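Local coordinates for protein tRNA-splicing endonuclease (Sulfolobus tokodaii, PDB 2CV8) that probably cleaves pre-tRNA at both splice sites, releasing the intron and leaving 2',3'-cyclic phosphate and 5'-hydroxyl ends, at residues E52-V57 with R75-G80; I2-K7 with L11-E16; I33-S38 with G107-A112; V57-L62 with L97-Y102. All coordinates share one frame; numbering follows the deposited sequence.

Contact 1: residues E52-V57 with R75-G80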
loop_
_atom_site.group_PDB
_atom_site.type_symbol
_atom_site.label_atom_id
_atom_site.label_comp_id
_atom_site.label_asym_id
_atom_site.label_seq_id
_atom_site.Cartn_x
_atom_site.Cartn_y
_atom_site.Cartn_z
ATOM N N GLU B 52 -12.364 -12.653 -17.663
ATOM C CA GLU B 52 -12.229 -14.099 -17.771
ATOM C C GLU B 52 -12.365 -14.557 -19.232
ATOM O O GLU B 52 -11.564 -15.356 -19.732
ATOM C CB GLU B 52 -13.302 -14.796 -16.940
ATOM C CG GLU B 52 -13.165 -14.586 -15.462
ATOM C CD GLU B 52 -14.145 -15.421 -14.680
ATOM O OE1 GLU B 52 -15.364 -15.210 -14.838
ATOM O OE2 GLU B 52 -13.697 -16.294 -13.910
ATOM N N GLY B 53 -13.395 -14.053 -19.906
ATOM C CA GLY B 53 -13.616 -14.424 -21.290
ATOM C C GLY B 53 -12.449 -14.093 -22.206
ATOM O O GLY B 53 -12.047 -14.910 -23.040
ATOM N N VAL B 54 -11.909 -12.888 -22.060
ATOM C CA VAL B 54 -10.793 -12.460 -22.881
ATOM C C VAL B 54 -9.600 -13.378 -22.616
ATOM O O VAL B 54 -8.871 -13.741 -23.540
ATOM C CB VAL B 54 -10.424 -10.964 -22.592
ATOM C CG1 VAL B 54 -9.151 -10.566 -23.340
ATOM C CG2 VAL B 54 -11.568 -10.057 -23.032
ATOM N N TYR B 55 -9.408 -13.769 -21.358
ATOM C CA TYR B 55 -8.302 -14.659 -21.015
ATOM C C TYR B 55 -8.476 -16.010 -21.705
ATOM O O TYR B 55 -7.573 -16.471 -22.416
ATOM C CB TYR B 55 -8.221 -14.881 -19.501
ATOM C CG TYR B 55 -7.056 -15.762 -19.099
ATOM C CD1 TYR B 55 -5.747 -15.390 -19.401
ATOM C CD2 TYR B 55 -7.261 -16.985 -18.460
ATOM C CE1 TYR B 55 -4.670 -16.211 -19.084
ATOM C CE2 TYR B 55 -6.187 -17.819 -18.140
ATOM C CZ TYR B 55 -4.895 -17.418 -18.460
ATOM O OH TYR B 55 -3.822 -18.219 -18.167
ATOM N N LEU B 56 -9.638 -16.634 -21.492
ATOM C CA LEU B 56 -9.937 -17.932 -22.088
ATOM C C LEU B 56 -9.825 -17.927 -23.612
ATOM O O LEU B 56 -9.341 -18.894 -24.214
ATOM C CB LEU B 56 -11.330 -18.396 -21.668
ATOM C CG LEU B 56 -11.455 -18.710 -20.174
ATOM C CD1 LEU B 56 -12.878 -19.165 -19.862
ATOM C CD2 LEU B 56 -10.442 -19.785 -19.783
ATOM N N VAL B 57 -10.280 -16.850 -24.239
ATOM C CA VAL B 57 -10.178 -16.756 -25.685
ATOM C C VAL B 57 -8.698 -16.807 -26.060
ATOM O O VAL B 57 -8.286 -17.604 -26.902
ATOM C CB VAL B 57 -10.781 -15.443 -26.207
ATOM C CG1 VAL B 57 -10.267 -15.166 -27.612
ATOM C CG2 VAL B 57 -12.307 -15.528 -26.193
ATOM N N ARG B 75 -10.671 -7.734 -30.628
ATOM C CA ARG B 75 -11.970 -7.082 -30.489
ATOM C C ARG B 75 -12.523 -7.168 -29.073
ATOM O O ARG B 75 -13.033 -6.181 -28.539
ATOM C CB ARG B 75 -12.973 -7.676 -31.488
ATOM C CG ARG B 75 -13.003 -6.955 -32.835
ATOM C CD ARG B 75 -13.832 -5.677 -32.753
ATOM N NE ARG B 75 -15.251 -5.982 -32.581
ATOM C CZ ARG B 75 -16.180 -5.089 -32.254
ATOM N NH1 ARG B 75 -15.849 -3.820 -32.057
ATOM N NH2 ARG B 75 -17.441 -5.468 -32.117
ATOM N N LEU B 76 -12.425 -8.346 -28.469
ATOM C CA LEU B 76 -12.917 -8.530 -27.116
ATOM C C LEU B 76 -12.148 -7.647 -26.161
ATOM O O LEU B 76 -12.739 -6.980 -25.318
ATOM C CB LEU B 76 -12.791 -9.988 -26.691
ATOM C CG LEU B 76 -14.057 -10.803 -26.917
ATOM C CD1 LEU B 76 -13.790 -12.272 -26.646
ATOM C CD2 LEU B 76 -15.148 -10.268 -26.001
ATOM N N TYR B 77 -10.826 -7.643 -26.287
ATOM C CA TYR B 77 -10.004 -6.810 -25.419
ATOM C C TYR B 77 -10.486 -5.364 -25.538
ATOM O O TYR B 77 -10.739 -4.692 -24.538
ATOM C CB TYR B 77 -8.532 -6.885 -25.823
ATOM C CG TYR B 77 -7.603 -6.215 -24.836
ATOM C CD1 TYR B 77 -7.090 -6.913 -23.745
ATOM C CD2 TYR B 77 -7.260 -4.872 -24.978
ATOM C CE1 TYR B 77 -6.257 -6.288 -22.823
ATOM C CE2 TYR B 77 -6.431 -4.237 -24.060
ATOM C CZ TYR B 77 -5.933 -4.948 -22.985
ATOM O OH TYR B 77 -5.129 -4.311 -22.063
ATOM N N GLN B 78 -10.616 -4.889 -26.770
ATOM C CA GLN B 78 -11.068 -3.529 -26.996
ATOM C C GLN B 78 -12.415 -3.268 -26.332
ATOM O O GLN B 78 -12.637 -2.189 -25.776
ATOM C CB GLN B 78 -11.158 -3.231 -28.491
ATOM C CG GLN B 78 -11.667 -1.826 -28.775
ATOM C CD GLN B 78 -10.834 -0.743 -28.096
ATOM O OE1 GLN B 78 -11.365 0.284 -27.670
ATOM N NE2 GLN B 78 -9.527 -0.966 -28.005
ATOM N N ILE B 79 -13.312 -4.247 -26.386
ATOM C CA ILE B 79 -14.624 -4.086 -25.762
ATOM C C ILE B 79 -14.455 -3.946 -24.259
ATOM O O ILE B 79 -15.146 -3.149 -23.624
ATOM C CB ILE B 79 -15.547 -5.285 -26.043
ATOM C CG1 ILE B 79 -15.878 -5.336 -27.531
ATOM C CG2 ILE B 79 -16.825 -5.168 -25.226
ATOM C CD1 ILE B 79 -16.734 -6.511 -27.910
ATOM N N GLY B 80 -13.531 -4.723 -23.700
ATOM C CA GLY B 80 -13.273 -4.654 -22.276
ATOM C C GLY B 80 -12.855 -3.245 -21.897
ATOM O O GLY B 80 -13.336 -2.687 -20.906
#
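Val54 is the main bump on helix 50-58, and its two methyls fit against the helix turn that carries Leu76 and Tyr77. CG2 faces the start of the Leu76 side chain, 3.9 Å from Leu76 CB, and also lies over the backbone where Leu76 passes into Tyr77. The other methyl goes to the phenol: with CG1 anti to the backbone N (chi1 174°), Val54 sets CG1 against the edge of the Tyr77 ring, near its plane and 4.2 Å from Tyr77 CD1. Val54 and Leu76 thus slide past one another in opposite directions.

One turn further on, Val57 takes up the far end of Leu76. Its CG2 meets the Leu76 CD1 methyl at 3.6 Å, so Leu76 touches both valines of 52-57, Val54 with its CB and Val57 with its CD1. Neither Gly53 nor Gly80 has a side chain to stand between the two helices. No hydrogen bond crosses the contact.

Ile64 of strand 63-66 touches both Val57 and Leu76. Helix 87-99 closes the Val54 side through Tyr91, while Phe87 meets the Tyr77 ring edge-to-face.

The segment axes run nearly antiparallel, at 162°, and come within 9.6 Å. This is an apolar antiparallel helix pair: helices 50-58 and 73-83, joined through strands 63-66 and 69-71, pack together in the N-terminal domain of the tRNA-intron endonuclease family.

Contact 2: residues I2-K7 with L11-E16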
loop_
_atom_site.group_PDB
_atom_site.type_symbol
_atom_site.label_atom_id
_atom_site.label_comp_id
_atom_site.label_asym_id
_atom_site.label_seq_id
_atom_site.Cartn_x
_atom_site.Cartn_y
_atom_site.Cartn_z
ATOM N N ILE B 2 -18.285 -22.350 -26.698
ATOM C CA ILE B 2 -18.759 -21.137 -27.342
ATOM C C ILE B 2 -19.551 -20.318 -26.329
ATOM O O ILE B 2 -20.355 -20.857 -25.573
ATOM C CB ILE B 2 -19.640 -21.460 -28.579
ATOM C CG1 ILE B 2 -19.044 -20.794 -29.821
ATOM C CG2 ILE B 2 -21.077 -20.970 -28.366
ATOM C CD1 ILE B 2 -19.027 -19.283 -29.761
ATOM N N GLY B 3 -19.306 -19.015 -26.314
ATOM C CA GLY B 3 -19.992 -18.137 -25.387
ATOM C C GLY B 3 -20.525 -16.905 -26.080
ATOM O O GLY B 3 -19.958 -16.429 -27.065
ATOM N N GLU B 4 -21.630 -16.389 -25.561
ATOM C CA GLU B 4 -22.270 -15.207 -26.121
ATOM C C GLU B 4 -21.904 -13.954 -25.347
ATOM O O GLU B 4 -21.886 -13.949 -24.119
ATOM C CB GLU B 4 -23.802 -15.369 -26.105
ATOM C CG GLU B 4 -24.424 -15.884 -27.399
ATOM C CD GLU B 4 -24.705 -14.776 -28.403
ATOM O OE1 GLU B 4 -25.148 -15.093 -29.528
ATOM O OE2 GLU B 4 -24.489 -13.591 -28.070
ATOM N N LEU B 5 -21.598 -12.893 -26.076
ATOM C CA LEU B 5 -21.297 -11.629 -25.440
ATOM C C LEU B 5 -22.641 -10.953 -25.267
ATOM O O LEU B 5 -23.414 -10.836 -26.216
ATOM C CB LEU B 5 -20.407 -10.757 -26.321
ATOM C CG LEU B 5 -20.260 -9.308 -25.842
ATOM C CD1 LEU B 5 -19.700 -9.281 -24.424
ATOM C CD2 LEU B 5 -19.354 -8.539 -26.803
ATOM N N VAL B 6 -22.923 -10.525 -24.048
ATOM C CA VAL B 6 -24.168 -9.848 -23.753
ATOM C C VAL B 6 -23.821 -8.686 -22.826
ATOM O O VAL B 6 -23.766 -8.837 -21.604
ATOM C CB VAL B 6 -25.196 -10.836 -23.107
ATOM C CG1 VAL B 6 -24.513 -11.700 -22.065
ATOM C CG2 VAL B 6 -26.354 -10.073 -22.490
ATOM N N LYS B 7 -23.561 -7.531 -23.436
ATOM C CA LYS B 7 -23.203 -6.314 -22.711
ATOM C C LYS B 7 -21.734 -6.329 -22.302
ATOM O O LYS B 7 -20.836 -6.279 -23.147
ATOM C CB LYS B 7 -24.071 -6.163 -21.462
ATOM C CG LYS B 7 -25.552 -6.105 -21.735
ATOM C CD LYS B 7 -26.323 -6.407 -20.474
ATOM C CE LYS B 7 -27.765 -5.986 -20.605
ATOM N NZ LYS B 7 -27.897 -4.520 -20.815
ATOM N N LEU B 11 -22.096 -15.026 -21.653
ATOM C CA LEU B 11 -23.004 -16.092 -21.270
ATOM C C LEU B 11 -22.618 -17.455 -21.839
ATOM O O LEU B 11 -22.295 -17.574 -23.022
ATOM C CB LEU B 11 -24.411 -15.715 -21.746
ATOM C CG LEU B 11 -25.626 -16.547 -21.353
ATOM C CD1 LEU B 11 -25.900 -16.391 -19.860
ATOM C CD2 LEU B 11 -26.823 -16.080 -22.165
ATOM N N ILE B 12 -22.638 -18.480 -20.994
ATOM C CA ILE B 12 -22.349 -19.844 -21.437
ATOM C C ILE B 12 -23.672 -20.585 -21.239
ATOM O O ILE B 12 -23.982 -21.021 -20.122
ATOM C CB ILE B 12 -21.262 -20.534 -20.572
ATOM C CG1 ILE B 12 -19.934 -19.778 -20.676
ATOM C CG2 ILE B 12 -21.084 -21.992 -21.028
ATOM C CD1 ILE B 12 -19.257 -19.896 -22.022
ATOM N N LYS B 13 -24.444 -20.721 -22.319
ATOM C CA LYS B 13 -25.757 -21.372 -22.273
ATOM C C LYS B 13 -25.763 -22.893 -22.156
ATOM O O LYS B 13 -26.659 -23.459 -21.542
ATOM C CB LYS B 13 -26.584 -20.939 -23.488
ATOM C CG LYS B 13 -25.883 -21.136 -24.821
ATOM C CD LYS B 13 -26.499 -20.256 -25.904
ATOM C CE LYS B 13 -26.318 -18.771 -25.575
ATOM N NZ LYS B 13 -26.794 -17.858 -26.661
ATOM N N ASN B 14 -24.773 -23.558 -22.740
ATOM C CA ASN B 14 -24.691 -25.016 -22.666
ATOM C C ASN B 14 -24.136 -25.454 -21.308
ATOM O O ASN B 14 -23.030 -25.065 -20.936
ATOM C CB ASN B 14 -23.793 -25.546 -23.792
ATOM C CG ASN B 14 -23.495 -27.026 -23.655
ATOM O OD1 ASN B 14 -22.915 -27.466 -22.665
ATOM N ND2 ASN B 14 -23.888 -27.804 -24.656
ATOM N N ILE B 15 -24.889 -26.272 -20.575
ATOM C CA ILE B 15 -24.445 -26.743 -19.258
ATOM C C ILE B 15 -23.197 -27.637 -19.261
ATOM O O ILE B 15 -22.404 -27.595 -18.318
ATOM C CB ILE B 15 -25.584 -27.472 -18.498
ATOM C CG1 ILE B 15 -26.655 -26.465 -18.087
ATOM C CG2 ILE B 15 -25.035 -28.155 -17.252
ATOM C CD1 ILE B 15 -27.678 -27.027 -17.144
ATOM N N GLU B 16 -23.019 -28.451 -20.295
ATOM C CA GLU B 16 -21.829 -29.293 -20.366
ATOM C C GLU B 16 -20.632 -28.356 -20.500
ATOM O O GLU B 16 -19.675 -28.430 -19.721
ATOM C CB GLU B 16 -21.876 -30.220 -21.584
ATOM C CG GLU B 16 -22.926 -31.310 -21.511
ATOM C CD GLU B 16 -22.887 -32.222 -22.720
ATOM O OE1 GLU B 16 -21.835 -32.858 -22.948
ATOM O OE2 GLU B 16 -23.904 -32.300 -23.443
#
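Glu4 and Leu11 form an antiparallel hydrogen-bonded pair, and each satisfies both backbone groups of the other. Glu4 N gives its hydrogen to Leu11 O at 2.9 Å, and Leu11 N returns the bond to Glu4 O at 2.7 Å.

On the sheet face shared by Glu4 and Leu11, Lys13 folds back over the glutamate. Lys13 CG sits between its own backbone N and carbonyl carbon (chi1 53°), and a further bend at chi3 carries the amine across the Glu4 side chain. The amine nevertheless meets the aliphatic part, with Lys13 NZ 3.2 Å from Glu4 CG. Glu4 OE1 remains 4.3 Å from Lys13 NZ, which leaves a loose electrostatic attraction instead of a salt bridge. Nearby, Val6 CG1 rests against Leu11 CB at 4.0 Å.

Ile12 uses the tip of its chain: CD1 lies 3.9 Å from Gly3 CA, and also near Ile2 O. Just beyond the strand, Asn14 takes the N-cap position, its OD1 accepting a hydrogen bond from Asp17 N.

Together these strands make the N-terminal beta hairpin, 2-6 with 9-12, in the middle of a mixed sheet. Gly3 and Leu5 bond outward to strand 63-66, Ile12 bonds to Leu46 of strand 46-49, and the Ile12 side chain packs on Ala18 and Ile21 of helix 15-25.

Contact 3: residues I33-S38 with G107-A112; sequences ISKPKS and GIKYGA
Lys35 and Lys109 reach toward each other tip to tip from two loops, one in the N-terminal region and one in the catalytic region. The two chains are shaped differently. Lys109 is extended beyond CG, so its amine stands at the full length of the side chain. Lys35 is extended through chi3 and then turns at its last torsion (chi4 58°), which swings its NZ out of line with the rest of the chain.

Lys109 NZ lies beside the end of the Lys35 chain, 3.4 Å from Lys35 CD and the same distance from Lys35 CE. Lys35 NZ and Lys109 NZ are modelled 2.8 Å apart; both are donors, so this is not a hydrogen bond, and at this resolution the exact value deserves little weight.

Pro36, next to Lys35, accepts a hydrogen bond from Tyr22 OH through its carbonyl, while Tyr110, next to Lys109, touches Lys156.

The Lys35 side chain is about 6 Å from that of Tyr117, and Lys109 about 8 Å from that of Lys156, both predicted active-site residues. Two amines gathered here probably make this surface positive, consistent with one that meets the phosphates of an RNA substrate.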
loop_
_atom_site.group_PDB
_atom_site.type_symbol
_atom_site.label_atom_id
_atom_site.label_comp_id
_atom_site.label_asym_id
_atom_site.label_seq_id
_atom_site.Cartn_x
_atom_site.Cartn_y
_atom_site.Cartn_z
ATOM N N ILE B 33 -26.462 -19.613 -8.005
ATOM C CA ILE B 33 -25.598 -20.182 -6.967
ATOM C C ILE B 33 -24.515 -19.143 -6.710
ATOM O O ILE B 33 -24.222 -18.321 -7.581
ATOM C CB ILE B 33 -24.863 -21.443 -7.433
ATOM C CG1 ILE B 33 -25.739 -22.268 -8.364
ATOM C CG2 ILE B 33 -24.460 -22.275 -6.221
ATOM C CD1 ILE B 33 -25.052 -23.532 -8.847
ATOM N N SER B 34 -23.910 -19.176 -5.532
ATOM C CA SER B 34 -22.852 -18.224 -5.237
ATOM C C SER B 34 -21.520 -18.809 -5.694
ATOM O O SER B 34 -20.862 -18.281 -6.593
ATOM C CB SER B 34 -22.815 -17.923 -3.742
ATOM O OG SER B 34 -24.022 -17.311 -3.335
ATOM N N LYS B 35 -21.127 -19.910 -5.075
ATOM C CA LYS B 35 -19.885 -20.559 -5.439
ATOM C C LYS B 35 -19.979 -22.063 -5.222
ATOM O O LYS B 35 -19.928 -22.553 -4.093
ATOM C CB LYS B 35 -18.713 -19.962 -4.648
ATOM C CG LYS B 35 -18.148 -18.687 -5.272
ATOM C CD LYS B 35 -16.955 -18.144 -4.496
ATOM C CE LYS B 35 -16.201 -17.087 -5.302
ATOM N NZ LYS B 35 -17.045 -15.927 -5.719
ATOM N N PRO B 36 -20.132 -22.814 -6.324
ATOM C CA PRO B 36 -20.244 -24.274 -6.376
ATOM C C PRO B 36 -18.997 -24.992 -5.856
ATOM O O PRO B 36 -17.871 -24.662 -6.251
ATOM C CB PRO B 36 -20.445 -24.552 -7.863
ATOM C CG PRO B 36 -21.027 -23.287 -8.385
ATOM C CD PRO B 36 -20.259 -22.235 -7.673
ATOM N N LYS B 37 -19.195 -25.973 -4.978
ATOM C CA LYS B 37 -18.068 -26.743 -4.460
ATOM C C LYS B 37 -17.415 -27.395 -5.679
ATOM O O LYS B 37 -16.211 -27.269 -5.899
ATOM C CB LYS B 37 -18.556 -27.825 -3.492
ATOM C CG LYS B 37 -19.296 -27.295 -2.271
ATOM C CD LYS B 37 -20.562 -28.102 -1.989
ATOM C CE LYS B 37 -20.272 -29.585 -1.804
ATOM N NZ LYS B 37 -19.453 -29.860 -0.592
ATOM N N SER B 38 -18.230 -28.084 -6.474
ATOM C CA SER B 38 -17.763 -28.750 -7.689
ATOM C C SER B 38 -18.610 -28.321 -8.883
ATOM O O SER B 38 -19.700 -27.764 -8.711
ATOM C CB SER B 38 -17.849 -30.266 -7.535
ATOM O OG SER B 38 -19.166 -30.666 -7.196
ATOM N N GLY B 107 -12.701 -10.417 -6.039
ATOM C CA GLY B 107 -12.352 -10.141 -4.659
ATOM C C GLY B 107 -13.208 -9.031 -4.077
ATOM O O GLY B 107 -12.894 -8.494 -3.012
ATOM N N ILE B 108 -14.297 -8.691 -4.765
ATOM C CA ILE B 108 -15.180 -7.622 -4.320
ATOM C C ILE B 108 -15.844 -7.862 -2.957
ATOM O O ILE B 108 -15.941 -6.937 -2.144
ATOM C CB ILE B 108 -16.241 -7.325 -5.393
ATOM C CG1 ILE B 108 -15.535 -6.915 -6.684
ATOM C CG2 ILE B 108 -17.153 -6.188 -4.941
ATOM C CD1 ILE B 108 -16.467 -6.576 -7.808
ATOM N N LYS B 109 -16.296 -9.090 -2.702
ATOM C CA LYS B 109 -16.914 -9.417 -1.413
ATOM C C LYS B 109 -15.978 -8.954 -0.302
ATOM O O LYS B 109 -16.414 -8.559 0.774
ATOM C CB LYS B 109 -17.108 -10.931 -1.257
ATOM C CG LYS B 109 -17.963 -11.610 -2.318
ATOM C CD LYS B 109 -17.878 -13.130 -2.186
ATOM C CE LYS B 109 -18.588 -13.832 -3.342
ATOM N NZ LYS B 109 -18.335 -15.306 -3.359
ATOM N N TYR B 110 -14.681 -9.006 -0.581
ATOM C CA TYR B 110 -13.674 -8.630 0.397
ATOM C C TYR B 110 -13.153 -7.219 0.211
ATOM O O TYR B 110 -12.249 -6.793 0.925
ATOM C CB TYR B 110 -12.507 -9.617 0.345
ATOM C CG TYR B 110 -12.946 -11.061 0.328
ATOM C CD1 TYR B 110 -13.255 -11.707 -0.871
ATOM C CD2 TYR B 110 -13.075 -11.780 1.514
ATOM C CE1 TYR B 110 -13.681 -13.038 -0.887
ATOM C CE2 TYR B 110 -13.500 -13.108 1.512
ATOM C CZ TYR B 110 -13.799 -13.730 0.312
ATOM O OH TYR B 110 -14.215 -15.039 0.319
ATOM N N GLY B 111 -13.717 -6.490 -0.746
ATOM C CA GLY B 111 -13.270 -5.127 -0.973
ATOM C C GLY B 111 -11.919 -5.058 -1.661
ATOM O O GLY B 111 -11.029 -4.311 -1.255
ATOM N N ALA B 112 -11.770 -5.855 -2.710
ATOM C CA ALA B 112 -10.545 -5.903 -3.489
ATOM C C ALA B 112 -10.927 -6.347 -4.893
ATOM O O ALA B 112 -12.078 -6.715 -5.138
ATOM C CB ALA B 112 -9.573 -6.891 -2.875
#

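Contact 4: residues V57-L62 with L97-Y102; sequences VKKGKL and LREKGY
Three successive turns of about 60° (chi1 -62°, chi2 -52°, chi3 -58°) curl the Lys59 chain, while Glu99, with CG anti to its backbone N, bends at chi2 (65°) to bring its carboxylate across. They meet at two helix ends, each closed by a Schellman motif: Gly60 after helix 50-58 and Gly101 after helix 87-99, both with positive phi. Gly60 N bonds back to Val57 O at 2.7 Å; at the other end, Gly101 N reaches Arg98 O and Tyr102 N reaches Leu97 O.

The side chains cross at an angle, and the amine sits off the carboxylate end in an uneven fork. Lys59 NZ is 3.0 Å from Glu99 OE1 and 3.4 Å from Glu99 OE2. This is a salt bridge whose two hydrogen bonds are both weak.

It is a surface link between the N-terminal domain and the first helix of the catalytic range. Next door, Lys100 NZ pairs with Asp96 and with the terminal carboxylate of Met180 of the second subunit, so this helix end also borders the dimer contact.

Glu99 has a stronger partner than the lysine: its OE2 takes a hydrogen bond with Tyr55 OH, while Lys59 CD passes 4.1 Å from that same OE2.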
loop_
_atom_site.group_PDB
_atom_site.type_symbol
_atom_site.label_atom_id
_atom_site.label_comp_id
_atom_site.label_asym_id
_atom_site.label_seq_id
_atom_site.Cartn_x
_atom_site.Cartn_y
_atom_site.Cartn_z
ATOM N N VAL B 57 -10.280 -16.850 -24.239
ATOM C CA VAL B 57 -10.178 -16.756 -25.685
ATOM C C VAL B 57 -8.698 -16.807 -26.060
ATOM O O VAL B 57 -8.286 -17.604 -26.902
ATOM C CB VAL B 57 -10.781 -15.443 -26.207
ATOM C CG1 VAL B 57 -10.267 -15.166 -27.612
ATOM C CG2 VAL B 57 -12.307 -15.528 -26.193
ATOM N N LYS B 58 -7.905 -15.953 -25.424
ATOM C CA LYS B 58 -6.476 -15.895 -25.681
ATOM C C LYS B 58 -5.831 -17.255 -25.437
ATOM O O LYS B 58 -4.838 -17.600 -26.074
ATOM C CB LYS B 58 -5.827 -14.849 -24.775
ATOM C CG LYS B 58 -4.326 -14.696 -24.941
ATOM C CD LYS B 58 -3.741 -14.018 -23.709
ATOM C CE LYS B 58 -2.225 -13.891 -23.780
ATOM N NZ LYS B 58 -1.788 -12.838 -24.736
ATOM N N LYS B 59 -6.398 -18.030 -24.520
ATOM C CA LYS B 59 -5.853 -19.347 -24.197
ATOM C C LYS B 59 -6.343 -20.404 -25.175
ATOM O O LYS B 59 -5.990 -21.586 -25.053
ATOM C CB LYS B 59 -6.247 -19.768 -22.774
ATOM C CG LYS B 59 -5.724 -18.869 -21.664
ATOM C CD LYS B 59 -4.214 -18.633 -21.753
ATOM C CE LYS B 59 -3.439 -19.923 -21.708
ATOM N NZ LYS B 59 -1.974 -19.649 -21.627
ATOM N N GLY B 60 -7.171 -19.975 -26.127
ATOM C CA GLY B 60 -7.707 -20.879 -27.130
ATOM C C GLY B 60 -8.704 -21.870 -26.570
ATOM O O GLY B 60 -9.140 -22.787 -27.266
ATOM N N LYS B 61 -9.066 -21.695 -25.305
ATOM C CA LYS B 61 -10.020 -22.584 -24.669
ATOM C C LYS B 61 -11.465 -22.117 -24.839
ATOM O O LYS B 61 -12.387 -22.738 -24.317
ATOM C CB LYS B 61 -9.704 -22.709 -23.177
ATOM C CG LYS B 61 -8.629 -23.733 -22.836
ATOM C CD LYS B 61 -7.234 -23.232 -23.123
ATOM C CE LYS B 61 -6.190 -24.198 -22.566
ATOM N NZ LYS B 61 -4.800 -23.658 -22.653
ATOM N N LEU B 62 -11.671 -21.040 -25.588
ATOM C CA LEU B 62 -13.016 -20.499 -25.753
ATOM C C LEU B 62 -13.209 -19.578 -26.947
ATOM O O LEU B 62 -12.351 -18.749 -27.262
ATOM C CB LEU B 62 -13.399 -19.739 -24.490
ATOM C CG LEU B 62 -14.683 -18.919 -24.478
ATOM C CD1 LEU B 62 -15.880 -19.830 -24.597
ATOM C CD2 LEU B 62 -14.752 -18.142 -23.183
ATOM N N LEU B 97 -1.391 -13.344 -13.011
ATOM C CA LEU B 97 -1.602 -14.251 -11.909
ATOM C C LEU B 97 -2.113 -15.589 -12.397
ATOM O O LEU B 97 -1.691 -16.646 -11.919
ATOM C CB LEU B 97 -2.581 -13.649 -10.907
ATOM C CG LEU B 97 -1.997 -12.521 -10.050
ATOM C CD1 LEU B 97 -2.980 -12.145 -8.952
ATOM C CD2 LEU B 97 -0.682 -12.976 -9.435
ATOM N N ARG B 98 -3.019 -15.547 -13.360
ATOM C CA ARG B 98 -3.579 -16.773 -13.893
ATOM C C ARG B 98 -2.473 -17.561 -14.608
ATOM O O ARG B 98 -2.343 -18.776 -14.445
ATOM C CB ARG B 98 -4.707 -16.433 -14.862
ATOM C CG ARG B 98 -5.751 -17.497 -14.957
ATOM C CD ARG B 98 -6.712 -17.449 -13.787
ATOM N NE ARG B 98 -7.318 -18.760 -13.576
ATOM C CZ ARG B 98 -8.479 -18.976 -12.966
ATOM N NH1 ARG B 98 -9.197 -17.973 -12.497
ATOM N NH2 ARG B 98 -8.919 -20.208 -12.819
ATOM N N GLU B 99 -1.660 -16.849 -15.381
ATOM C CA GLU B 99 -0.571 -17.460 -16.129
ATOM C C GLU B 99 0.446 -18.105 -15.199
ATOM O O GLU B 99 1.138 -19.048 -15.580
ATOM C CB GLU B 99 0.110 -16.411 -17.008
ATOM C CG GLU B 99 0.783 -16.995 -18.237
ATOM C CD GLU B 99 -0.198 -17.630 -19.209
ATOM O OE1 GLU B 99 0.250 -18.269 -20.181
ATOM O OE2 GLU B 99 -1.419 -17.489 -19.010
ATOM N N LYS B 100 0.529 -17.593 -13.976
ATOM C CA LYS B 100 1.451 -18.125 -12.979
ATOM C C LYS B 100 0.863 -19.319 -12.243
ATOM O O LYS B 100 1.490 -19.869 -11.339
ATOM C CB LYS B 100 1.849 -17.037 -11.973
ATOM C CG LYS B 100 2.879 -16.082 -12.521
ATOM C CD LYS B 100 3.239 -14.970 -11.551
ATOM C CE LYS B 100 4.176 -13.969 -12.231
ATOM N NZ LYS B 100 4.455 -12.782 -11.387
ATOM N N GLY B 101 -0.351 -19.706 -12.615
ATOM C CA GLY B 101 -0.960 -20.863 -11.989
ATOM C C GLY B 101 -1.913 -20.663 -10.831
ATOM O O GLY B 101 -2.439 -21.642 -10.307
ATOM N N TYR B 102 -2.135 -19.425 -10.408
ATOM C CA TYR B 102 -3.067 -19.195 -9.309
ATOM C C TYR B 102 -4.489 -19.286 -9.867
ATOM O O TYR B 102 -4.702 -19.173 -11.075
ATOM C CB TYR B 102 -2.880 -17.802 -8.691
ATOM C CG TYR B 102 -1.527 -17.512 -8.079
ATOM C CD1 TYR B 102 -0.430 -17.192 -8.876
ATOM C CD2 TYR B 102 -1.353 -17.516 -6.689
ATOM C CE1 TYR B 102 0.806 -16.875 -8.307
ATOM C CE2 TYR B 102 -0.121 -17.200 -6.115
ATOM C CZ TYR B 102 0.956 -16.877 -6.927
ATOM O OH TYR B 102 2.179 -16.543 -6.367
#

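Contacts 1 and 4 share helix 50-58 and Val57, with centres 11 Å apart. Tyr55, on a side of that helix turned from helix 73-83, ties it to Glu99, and separately Leu56 O is 3.0 Å from Lys61 N. Contact 2 joins both: Leu5 CD2 meets Ile79 CD1 of contact 1 at 3.5 Å, and Leu62 CD1 of contact 4 lies 3.9 Å from Gly3 N. The three therefore form one continuous block. Contact 3 stands apart, its nearest atoms about 9 Å from contacts 1 and 2 and about 10 Å from contact 4, and it alone lies near the predicted active-site residues Tyr117 and Lys156.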